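Local coordinates for uncharacterized bacterial lipoprotein (Bacteroides thetaiotaomicron VPI-5482, PDB 3GF6) that is of unknown function but is a bacterial lipoprotein with an all-beta fold, probably exported and anchored to a membrane by lipid, at residues M85-G88 / Y89-N93. Numbering follows the deposited sequence.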
HETATM    1  N   MSE A  85      -2.854 -13.160  -1.370  1.00  9.28           N
HETATM    2  CA  MSE A  85      -2.569 -13.853  -0.120  1.00 10.68           C
HETATM    3  C   MSE A  85      -1.082 -14.037   0.185  1.00 11.84           C
HETATM    4  O   MSE A  85      -0.252 -14.188  -0.722  1.00 10.79           O
HETATM    5  CB  MSE A  85      -3.183 -15.235  -0.144  1.00  9.50           C
HETATM    6  CG  MSE A  85      -4.704 -15.275  -0.358  1.00 13.93           C
HETATM    7 SE   MSE A  85      -5.755 -14.286   0.930  0.85  4.14          SE
HETATM    8  CE  MSE A  85      -5.193 -15.223   2.558  1.00 11.91           C
ATOM      9  N   SER A  86      -0.775 -14.062   1.485  1.00 12.41           N
ATOM     10  CA  SER A  86       0.559 -14.431   1.948  1.00 10.54           C
ATOM     11  C   SER A  86       0.813 -15.886   1.646  1.00 12.24           C
ATOM     12  O   SER A  86      -0.077 -16.624   1.175  1.00 11.58           O
ATOM     13  CB  SER A  86       0.729 -14.175   3.444  1.00 10.28           C
ATOM     14  OG  SER A  86       0.128 -15.176   4.221  1.00 12.08           O
ATOM     15  N   LEU A  87       2.045 -16.321   1.910  1.00 11.86           N
ATOM     16  CA  LEU A  87       2.462 -17.674   1.493  1.00 12.31           C
ATOM     17  C   LEU A  87       1.679 -18.790   2.197  1.00 10.61           C
ATOM     18  O   LEU A  87       1.458 -19.875   1.623  1.00 14.22           O
ATOM     19  CB  LEU A  87       3.940 -17.870   1.740  1.00 10.03           C
ATOM     20  CG  LEU A  87       4.878 -17.252   0.706  1.00 13.13           C
ATOM     21  CD1 LEU A  87       6.318 -17.211   1.305  1.00 16.59           C
ATOM     22  CD2 LEU A  87       4.844 -18.031  -0.575  1.00 11.54           C
ATOM     23  N   GLY A  88       1.254 -18.546   3.427  1.00 10.00           N
ATOM     24  CA  GLY A  88       0.338 -19.476   4.092  1.00 12.84           C
ATOM     25  C   GLY A  88      -0.196 -18.983   5.416  1.00 11.96           C
ATOM     26  O   GLY A  88       0.109 -17.867   5.847  1.00 14.33           O
ATOM     27  N   TYR A  89      -0.975 -19.839   6.074  1.00 11.93           N
ATOM     28  CA  TYR A  89      -1.594 -19.486   7.304  1.00 12.19           C
ATOM     29  C   TYR A  89      -0.555 -19.094   8.340  1.00 11.41           C
ATOM     30  O   TYR A  89      -0.780 -18.162   9.130  1.00 12.79           O
ATOM     31  CB  TYR A  89      -2.446 -20.676   7.783  1.00 11.17           C
ATOM     32  CG  TYR A  89      -3.313 -20.414   8.978  1.00 10.12           C
ATOM     33  CD1 TYR A  89      -2.788 -20.448  10.262  1.00 14.89           C
ATOM     34  CD2 TYR A  89      -4.695 -20.217   8.839  1.00 12.73           C
ATOM     35  CE1 TYR A  89      -3.589 -20.238  11.369  1.00 15.78           C
ATOM     36  CE2 TYR A  89      -5.503 -20.014   9.941  1.00 14.21           C
ATOM     37  CZ  TYR A  89      -4.957 -20.032  11.206  1.00 17.15           C
ATOM     38  OH  TYR A  89      -5.788 -19.810  12.284  1.00 14.93           O
ATOM     39  N   LYS A  90       0.598 -19.765   8.303  1.00 12.64           N
ATOM     40  CA  LYS A  90       1.657 -19.461   9.281  1.00 13.69           C
ATOM     41  C   LYS A  90       2.850 -18.706   8.685  1.00 14.44           C
ATOM     42  O   LYS A  90       3.887 -18.571   9.358  1.00 13.08           O
ATOM     43  CB  LYS A  90       2.096 -20.762   9.949  1.00 17.78           C
ATOM     44  CG  LYS A  90       1.000 -21.308  10.865  1.00 22.29           C
ATOM     45  CD  LYS A  90       1.446 -22.387  11.845  1.00 32.59           C
ATOM     46  CE  LYS A  90       1.887 -21.817  13.202  1.00 37.92           C
ATOM     47  NZ  LYS A  90       1.985 -22.902  14.264  1.00 40.67           N
ATOM     48  N   ASP A  91       2.686 -18.180   7.467  1.00 11.99           N
ATOM     49  CA  ASP A  91       3.766 -17.469   6.777  1.00 14.00           C
ATOM     50  C   ASP A  91       3.286 -16.161   6.179  1.00 12.85           C
ATOM     51  O   ASP A  91       2.604 -16.161   5.147  1.00 10.41           O
ATOM     52  CB  ASP A  91       4.383 -18.349   5.690  1.00 12.64           C
ATOM     53  CG  ASP A  91       5.685 -17.797   5.146  1.00 16.81           C
ATOM     54  OD1 ASP A  91       5.946 -16.573   5.303  1.00 14.09           O
ATOM     55  OD2 ASP A  91       6.470 -18.617   4.563  1.00 16.26           O
ATOM     56  N   GLY A  92       3.656 -15.060   6.849  1.00 10.11           N
ATOM     57  CA  GLY A  92       3.260 -13.743   6.420  1.00 11.64           C
ATOM     58  C   GLY A  92       4.118 -13.172   5.300  1.00 10.52           C
ATOM     59  O   GLY A  92       3.877 -12.081   4.827  1.00  9.91           O
ATOM     60  N   ASN A  93       5.114 -13.914   4.838  1.00 10.07           N
ATOM     61  CA  ASN A  93       5.851 -13.486   3.645  1.00 11.55           C
ATOM     62  C   ASN A  93       5.016 -13.664   2.371  1.00 12.43           C
ATOM     63  O   ASN A  93       4.001 -14.356   2.369  1.00 11.31           O
ATOM     64  CB  ASN A  93       7.150 -14.265   3.495  1.00 10.80           C
ATOM     65  CG  ASN A  93       8.189 -13.871   4.529  1.00 17.05           C
ATOM     66  OD1 ASN A  93       8.539 -12.687   4.666  1.00 15.28           O
ATOM     67  ND2 ASN A  93       8.723 -14.866   5.226  1.00 16.46           N
TER
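Gly88 and Asp91 pair as the two ends of a type I beta turn whose inner residues are Tyr89 and Lys90, forming a tight, hairpin-like reversal in the loop after strand 82-85. The evidence is a reciprocal pair of backbone bonds, a single antiparallel hydrogen-bonded pair: Gly88 N donates to Asp91 O at 3.2 Å, and Asp91 N returns a bond of 3.1 Å to Gly88 O. The return bond is nearly straight at its hydrogen (162°), yet the donor stands above the carbonyl plane of Gly88. Leu87 and Gly88 both lie opposite Asp91, a classic beta bulge, and on the side away from the turn, Leu87 N bonds to Asn93 O at 2.8 Å.

Asp91 O is gripped twice, since the hydroxyl of Ser86 also donates to it, with OG 2.8 Å from that oxygen and tilted out of its carbonyl plane. Ser86 OG meets Tyr48 OH as well, linking the residue just before the bulge to the loop between strands 40-46 and 56-62. With CG anti to the backbone N (chi1 -168°), the Asp91 carboxylate runs alongside Leu87, pointing the same way; OD2 lies 3.6 Å from Leu87 CD1. The other oxygen, OD1, accepts from the backbone N of Asn93 at 2.8 Å, on the anti side and somewhat out of the carboxylate plane, which defines an Asx turn. An alanine in place of Asp91 would remove this acceptor and would probably leave Asn93 N without its mate and the chain through Gly92 freer to shift.

Within the turn itself, the Tyr89 hydroxyl is hydrogen-bonded to Leu54 O, pinning the turn to the loop before strand 56-62. The side-chain amide of Asn93 has its stronger bond at OD1, to Tyr8 OH; its ND2 adds just a weak bond to Asp91 OD1, 3.3 Å long and bent to 124° at the hydrogen.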